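Local coordinates for protein phosphatase YwpJ (Bacillus subtilis, PDB 1NRW) that removes phosphate from phosphorylated five- and six-carbon sugars and nucleoside monophosphates in vitro, and less readily from FMN, using magnesium as cofactor, at residues Ser18-Ser23 with Glu146-Gln151; His81-Asp86 with Arg213-Gly218; Glu100-Glu105 with Lys182-Ala187; Leu121-Leu126 with Phe178-Glu183; Gln161-Phe164 with Pro169-Phe172. One frame throughout, in Å; residues are numbered along the deposited sequence.

Interaction 1 of 5, residues Ser18-Ser23 with Glu146-Gln151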
# COMPACT_ATOMS: atom_id res chain seq x y z
N SER A 18 5.91 9.45 -10.62
CA SER A 18 7.08 8.59 -10.75
C SER A 18 8.32 9.06 -9.98
O SER A 18 9.33 8.36 -9.93
CB SER A 18 7.41 8.38 -12.24
OG SER A 18 7.68 9.60 -12.89
N LYS A 19 8.23 10.25 -9.40
CA LYS A 19 9.33 10.78 -8.59
C LYS A 19 8.90 10.78 -7.13
O LYS A 19 9.56 11.37 -6.27
CB LYS A 19 9.70 12.19 -9.05
CG LYS A 19 10.48 12.17 -10.36
CD LYS A 19 10.98 13.55 -10.76
CE LYS A 19 9.87 14.44 -11.28
NZ LYS A 19 10.43 15.68 -11.91
N HIS A 20 7.79 10.10 -6.87
CA HIS A 20 7.19 9.99 -5.54
C HIS A 20 6.87 11.32 -4.88
O HIS A 20 7.03 11.49 -3.67
CB HIS A 20 8.03 9.11 -4.62
CG HIS A 20 7.72 7.65 -4.74
ND1 HIS A 20 8.12 6.72 -3.81
CD2 HIS A 20 7.06 6.96 -5.70
CE1 HIS A 20 7.71 5.52 -4.18
NE2 HIS A 20 7.06 5.64 -5.33
N GLN A 21 6.41 12.26 -5.69
CA GLN A 21 6.02 13.56 -5.20
C GLN A 21 4.50 13.61 -5.29
O GLN A 21 3.89 12.81 -6.01
CB GLN A 21 6.55 14.67 -6.12
CG GLN A 21 8.03 14.59 -6.44
CD GLN A 21 8.41 15.49 -7.60
OE1 GLN A 21 7.67 15.61 -8.57
NE2 GLN A 21 9.58 16.11 -7.51
N VAL A 22 3.90 14.51 -4.53
CA VAL A 22 2.47 14.74 -4.61
C VAL A 22 2.48 16.05 -5.40
O VAL A 22 2.97 17.07 -4.90
CB VAL A 22 1.82 14.98 -3.24
CG1 VAL A 22 0.35 15.37 -3.44
CG2 VAL A 22 1.92 13.72 -2.38
N SER A 23 1.99 16.02 -6.63
CA SER A 23 2.00 17.22 -7.47
C SER A 23 1.14 18.34 -6.90
O SER A 23 0.26 18.10 -6.07
CB SER A 23 1.50 16.88 -8.88
OG SER A 23 0.12 16.55 -8.87
N GLU A 146 16.05 6.29 -4.25
CA GLU A 146 17.08 6.53 -3.24
C GLU A 146 16.58 7.57 -2.23
O GLU A 146 16.77 7.42 -1.03
CB GLU A 146 18.37 7.01 -3.91
CG GLU A 146 18.89 6.04 -4.96
CD GLU A 146 20.11 6.56 -5.70
OE1 GLU A 146 20.17 7.77 -5.97
OE2 GLU A 146 21.00 5.74 -6.01
N VAL A 147 15.91 8.61 -2.73
CA VAL A 147 15.39 9.63 -1.83
C VAL A 147 14.37 8.96 -0.91
O VAL A 147 14.35 9.20 0.29
CB VAL A 147 14.70 10.77 -2.61
CG1 VAL A 147 14.13 11.79 -1.63
CG2 VAL A 147 15.71 11.44 -3.54
N GLN A 148 13.54 8.09 -1.49
CA GLN A 148 12.53 7.37 -0.73
C GLN A 148 13.16 6.52 0.38
O GLN A 148 12.72 6.54 1.53
CB GLN A 148 11.74 6.44 -1.65
CG GLN A 148 10.64 5.67 -0.95
CD GLN A 148 9.54 6.59 -0.46
OE1 GLN A 148 9.00 7.36 -1.23
NE2 GLN A 148 9.21 6.50 0.83
N TYR A 149 14.18 5.75 0.01
CA TYR A 149 14.85 4.90 0.98
C TYR A 149 15.48 5.73 2.09
O TYR A 149 15.48 5.31 3.25
CB TYR A 149 15.94 4.08 0.28
CG TYR A 149 16.80 3.31 1.26
CD1 TYR A 149 16.33 2.15 1.86
CD2 TYR A 149 18.06 3.78 1.63
CE1 TYR A 149 17.09 1.46 2.80
CE2 TYR A 149 18.83 3.11 2.57
CZ TYR A 149 18.33 1.95 3.15
OH TYR A 149 19.08 1.28 4.10
N SER A 150 16.01 6.89 1.74
CA SER A 150 16.66 7.76 2.72
C SER A 150 15.71 8.24 3.81
O SER A 150 16.15 8.69 4.86
CB SER A 150 17.29 8.97 2.02
OG SER A 150 16.31 9.91 1.60
N GLN A 151 14.41 8.12 3.56
CA GLN A 151 13.41 8.55 4.54
C GLN A 151 12.70 7.34 5.13
O GLN A 151 11.68 7.47 5.80
CB GLN A 151 12.39 9.47 3.88
CG GLN A 151 12.99 10.73 3.26
CD GLN A 151 13.79 11.54 4.26
OE1 GLN A 151 13.27 11.95 5.31
NE2 GLN A 151 15.06 11.78 3.94
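His20 ND1 donates to Gln148 OE1 over 2.8 Å, with an N-H...O angle of 160°, and this one bond makes up the contact. His20 was modelled in two conformers, so the bond is certain only for this one. The oxygen lies at the edge of the imidazole, near its plane. On the acceptor side the donor comes in above the carbonyl plane of the amide, not on a lone pair, and ring and amide are turned steeply against each other. Gln148 reaches out with CG anti to its backbone N (chi1 -179°), then bends at chi2, which brings the amide oxygen to the ring. Little surface is buried, and both residues are partly exposed. Phe129 stacks on the imidazole, while Glu125 touches the side chain of Gln148. The nearest side-chain atoms of His20 and Asp12, a ligand of the bound calcium ion, are about 3 Å apart. His20 sits in the loop between helices 11-15 and 24-35 of the catalytic core, and Gln148 on helix 138-150 of the inserted cap. A polar link between cap and core beside the metal site is consistent with the capped architecture of Cof-type HAD phosphatases, probably with the cap close to the core.

Interaction 2 of 5, residues His81-Asp86 with Arg213-Gly218. With PO4 (phosphate ion), chain B.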
# COMPACT_ATOMS: atom_id res chain seq x y z
N HIS A 81 -8.12 1.28 14.02
CA HIS A 81 -8.13 -0.17 13.91
C HIS A 81 -6.79 -0.82 13.61
O HIS A 81 -5.96 -0.26 12.90
CB HIS A 81 -9.11 -0.59 12.79
CG HIS A 81 -9.37 -2.06 12.72
ND1 HIS A 81 -10.28 -2.69 13.54
CD2 HIS A 81 -8.82 -3.03 11.95
CE1 HIS A 81 -10.29 -3.99 13.27
NE2 HIS A 81 -9.41 -4.22 12.31
N HIS A 82 -6.56 -2.00 14.18
CA HIS A 82 -5.36 -2.76 13.86
C HIS A 82 -5.77 -4.23 13.81
O HIS A 82 -6.36 -4.77 14.74
CB HIS A 82 -4.17 -2.45 14.81
CG HIS A 82 -4.33 -2.89 16.23
ND1 HIS A 82 -3.66 -2.28 17.26
CD2 HIS A 82 -5.02 -3.92 16.78
CE1 HIS A 82 -3.92 -2.91 18.39
NE2 HIS A 82 -4.75 -3.91 18.13
N GLU A 83 -5.51 -4.84 12.66
CA GLU A 83 -5.88 -6.22 12.37
C GLU A 83 -4.58 -6.98 12.23
O GLU A 83 -3.87 -6.82 11.23
CB GLU A 83 -6.68 -6.29 11.07
CG GLU A 83 -7.31 -7.65 10.79
CD GLU A 83 -8.46 -7.98 11.73
OE1 GLU A 83 -9.28 -7.09 12.02
OE2 GLU A 83 -8.55 -9.15 12.17
N THR A 84 -4.26 -7.80 13.22
CA THR A 84 -3.01 -8.53 13.23
C THR A 84 -3.03 -9.94 12.67
O THR A 84 -4.08 -10.59 12.58
CB THR A 84 -2.45 -8.62 14.66
OG1 THR A 84 -3.37 -9.34 15.49
CG2 THR A 84 -2.23 -7.23 15.23
N ILE A 85 -1.85 -10.40 12.28
CA ILE A 85 -1.65 -11.75 11.76
C ILE A 85 -1.35 -12.58 13.00
O ILE A 85 -0.52 -12.18 13.83
CB ILE A 85 -0.41 -11.82 10.83
CG1 ILE A 85 -0.62 -10.94 9.60
CG2 ILE A 85 -0.15 -13.27 10.42
CD1 ILE A 85 0.65 -10.75 8.78
N ASP A 86 -2.02 -13.72 13.14
CA ASP A 86 -1.79 -14.60 14.29
C ASP A 86 -0.29 -14.84 14.40
O ASP A 86 0.36 -15.16 13.40
CB ASP A 86 -2.52 -15.93 14.08
CG ASP A 86 -2.24 -16.92 15.19
OD1 ASP A 86 -1.11 -17.45 15.25
OD2 ASP A 86 -3.15 -17.18 16.01
N ARG A 213 -6.61 -12.36 7.08
CA ARG A 213 -7.78 -12.50 6.21
C ARG A 213 -8.66 -11.26 6.17
O ARG A 213 -9.17 -10.89 5.11
CB ARG A 213 -8.62 -13.70 6.66
CG ARG A 213 -9.85 -13.95 5.79
CD ARG A 213 -9.45 -14.17 4.33
NE ARG A 213 -10.60 -14.37 3.46
CZ ARG A 213 -11.43 -15.40 3.53
NH1 ARG A 213 -11.24 -16.35 4.43
NH2 ARG A 213 -12.46 -15.48 2.69
N LYS A 214 -8.86 -10.62 7.32
CA LYS A 214 -9.70 -9.43 7.39
C LYS A 214 -8.96 -8.13 7.10
O LYS A 214 -9.52 -7.05 7.25
CB LYS A 214 -10.38 -9.33 8.76
CG LYS A 214 -11.39 -10.43 9.03
CD LYS A 214 -12.15 -10.15 10.32
CE LYS A 214 -13.14 -11.27 10.64
NZ LYS A 214 -12.44 -12.56 10.87
N ALA A 215 -7.70 -8.24 6.69
CA ALA A 215 -6.92 -7.06 6.37
C ALA A 215 -6.67 -6.95 4.86
O ALA A 215 -5.81 -7.64 4.31
CB ALA A 215 -5.58 -7.09 7.11
N SER A 216 -7.45 -6.11 4.19
CA SER A 216 -7.28 -5.87 2.76
C SER A 216 -7.73 -4.43 2.54
O SER A 216 -8.46 -3.88 3.37
CB SER A 216 -8.13 -6.84 1.92
OG SER A 216 -9.52 -6.56 2.00
N LYS A 217 -7.29 -3.81 1.46
CA LYS A 217 -7.68 -2.42 1.23
C LYS A 217 -9.20 -2.31 1.11
O LYS A 217 -9.79 -1.34 1.60
CB LYS A 217 -7.00 -1.86 -0.02
CG LYS A 217 -5.49 -1.66 0.18
CD LYS A 217 -4.88 -0.87 -0.98
CE LYS A 217 -3.37 -0.69 -0.78
NZ LYS A 217 -2.79 0.16 -1.85
N GLY A 218 -9.82 -3.30 0.48
CA GLY A 218 -11.27 -3.28 0.32
C GLY A 218 -12.02 -3.43 1.63
O GLY A 218 -12.99 -2.73 1.87
P PO4 B . 0.96 0.93 -2.52
O1 PO4 B . 0.29 1.23 -3.80
O2 PO4 B . 0.04 0.15 -1.65
O3 PO4 B . 2.19 0.14 -2.78
O4 PO4 B . 1.32 2.20 -1.84
O HOH W 1 -8.24 -11.24 10.10
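Glu83 and Lys214 are of opposite charge, yet the carboxylate rests on the aliphatic root of the lysine: Glu83 CD is 3.8 Å from Lys214 CB, whereas Glu83 OE2 and Lys214 NZ stay 5.3 Å apart. The lysine chain leads its ammonium group away. The bridge that does form is to the main chain: a water donates to Glu83 OE2 at 3.0 Å and accepts from Lys214 N at 2.9 Å. The other carboxylate oxygen is held within its own segment, where His81 NE2 donates to Glu83 OE1 (2.9 Å) in the imidazole plane and on the anti side. A chi1 of -171° turns Glu83 CG away from the main-chain nitrogen and onto Ala215 CB, at 4.1 Å. The segments contain the two neighbouring crossings between the HAD core and its inserted cap, so the contact probably lies at the interdomain hinge. Farther along 213-218, Ser216 N-caps helix 217-227, whose first residue, Lys217, sends an extended chain to the active site. There its NZ donates to phosphate O2 at 2.8 Å and pairs with Asp10 and Asp244.

Interaction 3 of 5, residues Glu100-Glu105 with Lys182-Ala187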
# COMPACT_ATOMS: atom_id res chain seq x y z
N GLU A 100 13.99 -19.75 2.74
CA GLU A 100 13.96 -19.88 1.28
C GLU A 100 14.64 -18.74 0.53
O GLU A 100 14.49 -18.61 -0.68
CB GLU A 100 12.52 -20.03 0.80
CG GLU A 100 11.94 -21.42 1.01
CD GLU A 100 12.78 -22.51 0.36
OE1 GLU A 100 13.18 -22.32 -0.81
OE2 GLU A 100 13.03 -23.54 1.01
N ASN A 101 15.36 -17.90 1.26
CA ASN A 101 16.11 -16.80 0.66
C ASN A 101 15.31 -15.69 -0.02
O ASN A 101 15.75 -15.14 -1.03
CB ASN A 101 17.14 -17.38 -0.31
CG ASN A 101 17.99 -18.45 0.32
OD1 ASN A 101 18.66 -18.21 1.32
ND2 ASN A 101 17.96 -19.66 -0.25
N TYR A 102 14.14 -15.38 0.52
CA TYR A 102 13.34 -14.29 -0.02
C TYR A 102 13.74 -13.05 0.77
O TYR A 102 14.10 -13.17 1.94
CB TYR A 102 11.85 -14.52 0.24
CG TYR A 102 11.20 -15.57 -0.62
CD1 TYR A 102 10.59 -15.23 -1.83
CD2 TYR A 102 11.17 -16.90 -0.22
CE1 TYR A 102 9.98 -16.20 -2.62
CE2 TYR A 102 10.57 -17.88 -0.99
CZ TYR A 102 9.97 -17.52 -2.19
OH TYR A 102 9.38 -18.50 -2.96
N TYR A 103 13.72 -11.88 0.14
CA TYR A 103 13.99 -10.66 0.88
C TYR A 103 12.63 -10.44 1.54
O TYR A 103 11.60 -10.81 0.95
CB TYR A 103 14.25 -9.45 -0.03
CG TYR A 103 15.54 -9.45 -0.81
CD1 TYR A 103 16.53 -10.41 -0.59
CD2 TYR A 103 15.76 -8.49 -1.80
CE1 TYR A 103 17.71 -10.40 -1.34
CE2 TYR A 103 16.93 -8.47 -2.55
CZ TYR A 103 17.90 -9.44 -2.32
OH TYR A 103 19.04 -9.45 -3.08
N TYR A 104 12.59 -9.85 2.72
CA TYR A 104 11.30 -9.61 3.34
C TYR A 104 11.29 -8.40 4.27
O TYR A 104 12.34 -7.98 4.78
CB TYR A 104 10.80 -10.87 4.07
CG TYR A 104 11.58 -11.27 5.31
CD1 TYR A 104 11.29 -10.69 6.55
CD2 TYR A 104 12.60 -12.22 5.24
CE1 TYR A 104 12.00 -11.05 7.69
CE2 TYR A 104 13.31 -12.59 6.38
CZ TYR A 104 13.01 -12.00 7.60
OH TYR A 104 13.71 -12.36 8.72
N GLU A 105 10.11 -7.83 4.46
CA GLU A 105 9.95 -6.67 5.32
C GLU A 105 8.73 -6.95 6.19
O GLU A 105 7.70 -7.41 5.68
CB GLU A 105 9.72 -5.40 4.48
CG GLU A 105 10.88 -5.09 3.53
CD GLU A 105 10.65 -3.83 2.72
OE1 GLU A 105 9.66 -3.11 2.98
OE2 GLU A 105 11.47 -3.55 1.82
N LYS A 182 11.30 -15.43 -11.04
CA LYS A 182 9.93 -15.80 -11.35
C LYS A 182 9.51 -17.08 -10.64
O LYS A 182 8.40 -17.17 -10.10
CB LYS A 182 9.76 -15.96 -12.86
CG LYS A 182 8.33 -16.24 -13.30
CD LYS A 182 8.23 -16.45 -14.81
CE LYS A 182 8.94 -17.73 -15.24
NZ LYS A 182 8.82 -17.97 -16.71
N GLU A 183 10.39 -18.07 -10.63
CA GLU A 183 10.10 -19.36 -10.00
C GLU A 183 9.79 -19.22 -8.51
O GLU A 183 8.90 -19.89 -7.98
CB GLU A 183 11.27 -20.33 -10.18
CG GLU A 183 11.66 -20.60 -11.63
CD GLU A 183 12.13 -19.35 -12.35
OE1 GLU A 183 12.99 -18.63 -11.80
OE2 GLU A 183 11.65 -19.10 -13.48
N LYS A 184 10.56 -18.36 -7.83
CA LYS A 184 10.38 -18.14 -6.40
C LYS A 184 9.07 -17.40 -6.15
O LYS A 184 8.36 -17.68 -5.18
CB LYS A 184 11.54 -17.32 -5.85
CG LYS A 184 12.91 -17.94 -6.09
CD LYS A 184 13.13 -19.13 -5.18
CE LYS A 184 13.36 -18.69 -3.74
NZ LYS A 184 13.58 -19.86 -2.86
N LEU A 185 8.75 -16.45 -7.02
CA LEU A 185 7.52 -15.69 -6.89
C LEU A 185 6.31 -16.60 -7.06
O LEU A 185 5.33 -16.50 -6.30
CB LEU A 185 7.49 -14.55 -7.92
CG LEU A 185 8.55 -13.46 -7.71
CD1 LEU A 185 8.60 -12.52 -8.90
CD2 LEU A 185 8.24 -12.69 -6.43
N GLU A 186 6.36 -17.49 -8.04
CA GLU A 186 5.24 -18.40 -8.26
C GLU A 186 5.09 -19.35 -7.07
O GLU A 186 3.97 -19.65 -6.65
CB GLU A 186 5.45 -19.20 -9.56
CG GLU A 186 5.74 -18.32 -10.77
CD GLU A 186 5.45 -19.00 -12.10
OE1 GLU A 186 5.86 -20.16 -12.29
OE2 GLU A 186 4.81 -18.36 -12.97
N ALA A 187 6.21 -19.81 -6.52
CA ALA A 187 6.19 -20.72 -5.38
C ALA A 187 5.54 -20.06 -4.16
O ALA A 187 4.79 -20.69 -3.43
CB ALA A 187 7.61 -21.16 -5.04
O HOH W 2 16.78 -20.11 -3.42
O HOH W 3 10.86 -20.77 -3.21
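Lys184 NZ is gripped by both the main chain and the side chain of Glu100. It donates to Glu100 O at 2.7 Å, in the carbonyl plane and on a lone pair, and forms a longer salt bridge to Glu100 OE1 at 3.2 Å. A second strong bond runs the other way across the contact: Tyr102 OH donates to Lys184 O at 2.6 Å, tilted 27° from the carbonyl plane. A water ties the two together, donating a hydrogen bond to Tyr102 OH at 2.7 Å and accepting one from Lys184 NZ at 2.9 Å. The lysine gets there by folding back twice, at chi2 (-74°) and chi3 (-72°), which carries its CE over one face of the Tyr102 ring. This CH-pi contact spans 4.2 Å from Lys184 CE to the ring centroid, while Ala187 CB packs near the phenol oxygen at 3.8 Å from Tyr102 OH. Trp96 and Leu97 also touch the tyrosine. Asn101, with positive phi, is the C' residue of the Schellman motif that ends helix 87-99, so the ammonium group meets a carbonyl at that helix's C-terminal end. Helix 182-192 is thereby joined to the turn leading into strand 103-108 of the cap. A carboxylate and a helix-end carbonyl beside the amine would probably stabilise its positive charge.

Interaction 4 of 5, residues Leu121-Leu126 with Phe178-Glu183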
# COMPACT_ATOMS: atom_id res chain seq x y z
N LEU A 121 17.28 -3.51 -0.05
CA LEU A 121 16.05 -2.77 0.23
C LEU A 121 15.76 -1.78 -0.89
O LEU A 121 14.59 -1.54 -1.23
CB LEU A 121 16.17 -2.05 1.58
CG LEU A 121 16.16 -2.97 2.81
CD1 LEU A 121 16.54 -2.18 4.06
CD2 LEU A 121 14.78 -3.60 2.96
N LEU A 122 16.80 -1.21 -1.48
CA LEU A 122 16.61 -0.27 -2.58
C LEU A 122 16.08 -1.03 -3.80
O LEU A 122 15.27 -0.51 -4.56
CB LEU A 122 17.92 0.43 -2.95
CG LEU A 122 17.81 1.53 -4.01
CD1 LEU A 122 16.87 2.62 -3.52
CD2 LEU A 122 19.18 2.12 -4.30
N ASP A 123 16.53 -2.27 -3.98
CA ASP A 123 16.05 -3.05 -5.11
C ASP A 123 14.56 -3.32 -4.97
O ASP A 123 13.82 -3.32 -5.96
CB ASP A 123 16.82 -4.38 -5.24
CG ASP A 123 18.20 -4.20 -5.85
OD1 ASP A 123 18.41 -3.21 -6.58
OD2 ASP A 123 19.08 -5.04 -5.59
N VAL A 124 14.11 -3.56 -3.74
CA VAL A 124 12.69 -3.80 -3.51
C VAL A 124 11.92 -2.53 -3.88
O VAL A 124 10.90 -2.58 -4.57
CB VAL A 124 12.41 -4.15 -2.02
CG1 VAL A 124 10.90 -4.25 -1.78
CG2 VAL A 124 13.08 -5.48 -1.66
N GLU A 125 12.42 -1.38 -3.44
CA GLU A 125 11.76 -0.12 -3.74
C GLU A 125 11.78 0.21 -5.22
O GLU A 125 10.77 0.64 -5.78
CB GLU A 125 12.41 1.00 -2.93
CG GLU A 125 12.18 0.83 -1.44
CD GLU A 125 10.70 0.81 -1.07
OE1 GLU A 125 10.22 -0.21 -0.52
OE2 GLU A 125 10.03 1.83 -1.33
N LEU A 126 12.93 0.01 -5.87
CA LEU A 126 13.03 0.27 -7.29
C LEU A 126 11.99 -0.56 -8.05
O LEU A 126 11.43 -0.11 -9.04
CB LEU A 126 14.44 -0.06 -7.80
CG LEU A 126 14.82 0.48 -9.18
CD1 LEU A 126 14.72 2.00 -9.19
CD2 LEU A 126 16.24 0.04 -9.50
N PHE A 178 9.88 -10.71 -1.34
CA PHE A 178 10.41 -10.28 -2.63
C PHE A 178 11.44 -11.26 -3.17
O PHE A 178 12.21 -11.85 -2.41
CB PHE A 178 11.06 -8.90 -2.46
CG PHE A 178 11.85 -8.42 -3.65
CD1 PHE A 178 11.30 -7.50 -4.54
CD2 PHE A 178 13.15 -8.86 -3.87
CE1 PHE A 178 12.04 -7.01 -5.62
CE2 PHE A 178 13.91 -8.39 -4.95
CZ PHE A 178 13.35 -7.46 -5.83
N SER A 179 11.46 -11.41 -4.49
CA SER A 179 12.45 -12.26 -5.15
C SER A 179 12.62 -11.83 -6.60
O SER A 179 11.64 -11.51 -7.28
CB SER A 179 12.04 -13.74 -5.12
OG SER A 179 13.06 -14.53 -5.71
N PHE A 180 13.86 -11.82 -7.08
CA PHE A 180 14.14 -11.46 -8.47
C PHE A 180 13.70 -12.57 -9.41
O PHE A 180 13.52 -12.35 -10.61
CB PHE A 180 15.64 -11.25 -8.68
CG PHE A 180 16.19 -10.01 -8.04
CD1 PHE A 180 15.83 -8.76 -8.51
CD2 PHE A 180 17.11 -10.10 -7.00
CE1 PHE A 180 16.38 -7.60 -7.95
CE2 PHE A 180 17.66 -8.96 -6.43
CZ PHE A 180 17.29 -7.70 -6.91
N PHE A 181 13.53 -13.77 -8.86
CA PHE A 181 13.21 -14.95 -9.65
C PHE A 181 11.75 -15.35 -9.79
O PHE A 181 11.05 -15.60 -8.81
CB PHE A 181 14.02 -16.12 -9.12
CG PHE A 181 15.48 -15.79 -8.96
CD1 PHE A 181 16.29 -15.63 -10.09
CD2 PHE A 181 16.03 -15.57 -7.71
CE1 PHE A 181 17.62 -15.26 -9.96
CE2 PHE A 181 17.36 -15.19 -7.56
CZ PHE A 181 18.16 -15.04 -8.69
N LYS A 182 11.30 -15.43 -11.04
CA LYS A 182 9.93 -15.80 -11.35
C LYS A 182 9.51 -17.08 -10.64
O LYS A 182 8.40 -17.17 -10.10
CB LYS A 182 9.76 -15.96 -12.86
CG LYS A 182 8.33 -16.24 -13.30
CD LYS A 182 8.23 -16.45 -14.81
CE LYS A 182 8.94 -17.73 -15.24
NZ LYS A 182 8.82 -17.97 -16.71
N GLU A 183 10.39 -18.07 -10.63
CA GLU A 183 10.10 -19.36 -10.00
C GLU A 183 9.79 -19.22 -8.51
O GLU A 183 8.90 -19.89 -7.98
CB GLU A 183 11.27 -20.33 -10.18
CG GLU A 183 11.66 -20.60 -11.63
CD GLU A 183 12.13 -19.35 -12.35
OE1 GLU A 183 12.99 -18.63 -11.80
OE2 GLU A 183 11.65 -19.10 -13.48
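Phe178, at the end of strand 172-178, packs against Val124: CG2 of the valine sits over one ring face, 4.0 Å from the Phe178 centroid and 19° off the ring normal. The two side chains slide past each other in opposite directions. Tyr103, on the adjoining antiparallel strand, also meets this phenylalanine with its ring almost parallel. Helix 118-132 is in this way packed on the central strands of the cap's alpha/beta fold. Ser179 faces elsewhere, and its OG accepts from Phe181 N at 3.3 Å, an ST turn where the chain bends into helix 182-192. Phe180 swings back towards helix 118-132, its CG anti to the carbonyl carbon (chi1 -71°). Its CZ then reaches Asp123 OD2 at 3.5 Å, the oxygen lying at the ring edge near its plane and the carboxylate turned 70° from the ring. CE2 of Phe178 sits over the centre of the Phe180 ring, joining the buried and exposed aromatic groups.

Interaction 5 of 5, residues Gln161-Phe164 with Pro169-Phe172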
# COMPACT_ATOMS: atom_id res chain seq x y z
N GLN A 161 13.70 -14.60 14.00
CA GLN A 161 13.62 -15.16 15.34
C GLN A 161 13.58 -14.07 16.40
O GLN A 161 12.87 -14.20 17.41
CB GLN A 161 14.84 -16.05 15.59
CG GLN A 161 14.61 -17.16 16.59
CD GLN A 161 14.01 -18.39 15.94
OE1 GLN A 161 14.63 -19.01 15.07
NE2 GLN A 161 12.81 -18.76 16.37
N GLU A 162 14.32 -12.99 16.17
CA GLU A 162 14.39 -11.88 17.11
C GLU A 162 13.04 -11.21 17.37
O GLU A 162 12.88 -10.52 18.38
CB GLU A 162 15.36 -10.82 16.59
CG GLU A 162 16.79 -11.29 16.52
CD GLU A 162 17.67 -10.32 15.77
OE1 GLU A 162 17.67 -9.12 16.11
OE2 GLU A 162 18.37 -10.75 14.83
N LEU A 163 12.08 -11.42 16.47
CA LEU A 163 10.78 -10.80 16.65
C LEU A 163 9.86 -11.62 17.56
O LEU A 163 8.74 -11.20 17.85
CB LEU A 163 10.11 -10.60 15.28
CG LEU A 163 10.91 -9.77 14.27
CD1 LEU A 163 10.11 -9.65 12.97
CD2 LEU A 163 11.20 -8.40 14.85
N PHE A 164 10.35 -12.76 18.02
CA PHE A 164 9.56 -13.64 18.88
C PHE A 164 10.24 -13.99 20.20
O PHE A 164 9.56 -14.31 21.18
CB PHE A 164 9.23 -14.93 18.14
CG PHE A 164 8.44 -14.72 16.88
CD1 PHE A 164 7.05 -14.73 16.91
CD2 PHE A 164 9.08 -14.50 15.67
CE1 PHE A 164 6.31 -14.52 15.75
CE2 PHE A 164 8.36 -14.28 14.51
CZ PHE A 164 6.97 -14.29 14.54
N PRO A 169 5.84 -6.24 23.48
CA PRO A 169 4.69 -6.28 22.57
C PRO A 169 5.07 -5.95 21.13
O PRO A 169 5.71 -4.93 20.86
CB PRO A 169 3.75 -5.22 23.16
CG PRO A 169 4.08 -5.26 24.62
CD PRO A 169 5.58 -5.33 24.61
N ILE A 170 4.69 -6.82 20.20
CA ILE A 170 4.98 -6.62 18.79
C ILE A 170 3.88 -7.24 17.93
O ILE A 170 3.70 -8.46 17.92
CB ILE A 170 6.34 -7.23 18.38
CG1 ILE A 170 6.57 -7.05 16.88
CG2 ILE A 170 6.39 -8.69 18.77
CD1 ILE A 170 7.90 -7.60 16.38
N ASP A 171 3.15 -6.40 17.22
CA ASP A 171 2.06 -6.86 16.37
C ASP A 171 2.53 -6.94 14.92
O ASP A 171 3.27 -6.08 14.46
CB ASP A 171 0.86 -5.92 16.48
CG ASP A 171 0.27 -5.90 17.88
OD1 ASP A 171 -0.14 -6.97 18.37
OD2 ASP A 171 0.20 -4.80 18.47
N PHE A 172 2.08 -7.97 14.23
CA PHE A 172 2.43 -8.19 12.83
C PHE A 172 1.24 -7.78 11.97
O PHE A 172 0.17 -8.37 12.08
CB PHE A 172 2.77 -9.66 12.61
CG PHE A 172 3.96 -10.13 13.41
CD1 PHE A 172 5.25 -9.79 13.02
CD2 PHE A 172 3.78 -10.89 14.56
CE1 PHE A 172 6.36 -10.19 13.78
CE2 PHE A 172 4.88 -11.29 15.33
CZ PHE A 172 6.17 -10.94 14.93
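Leu163 and Phe172 form the buried side of this contact, Ile170 and Phe164 its partly exposed side. On the inside, Leu163 CD1 meets Phe172 CE1 at 3.9 Å, coming in at the edge of the ring and near its plane. At the partly exposed margin Phe164 meets the Phe172 ring obliquely, with Phe164 CZ 3.5 Å from Phe172 CZ. The two phenyl planes are near parallel (22° apart) but slid so far that they barely overlap, their centroids being 5.0 Å apart. On the same margin the straight chain of Ile170 (chi1 177°, chi2 179°) carries CD1 to Leu163 CD2 at 3.7 Å. Ile170 CG2 rests near the backbone oxygen Leu163 O at 3.6 Å. No hydrogen bond crosses the segments. Leu163 and Phe172 also touch Val106 of strand 103-108, while Phe164 and Phe172 reach helix 87-99. The 3-10 turn and the entry to strand 172-178 thus contribute to the apolar layer between sheet and helix in the alpha/beta cap of a Cof-type HAD phosphatase.

Interactions 3, 4 and 5 lie within the cap, interaction 1 joins cap to core across the active-site cleft, and interaction 2 sits where the chain crosses between them. Interactions 3 and 4, centres 8 Å apart, share helix 182-192 and are stitched by the backbone bond from Phe178 N to Tyr103 O (2.9 Å). Interaction 4 touches interaction 1 through adjoining helices 118-132 and 138-150. Interaction 5 meets interaction 2 where Ile85 N and Phe172 O are 2.9 Å apart, a backbone hydrogen bond. The catalytic site is approached from two sides: the His20 side chain of interaction 1 is about 8 Å from the calcium ion, and Lys217 of interaction 2 binds the phosphate, although the two contact centres lie 27 Å apart.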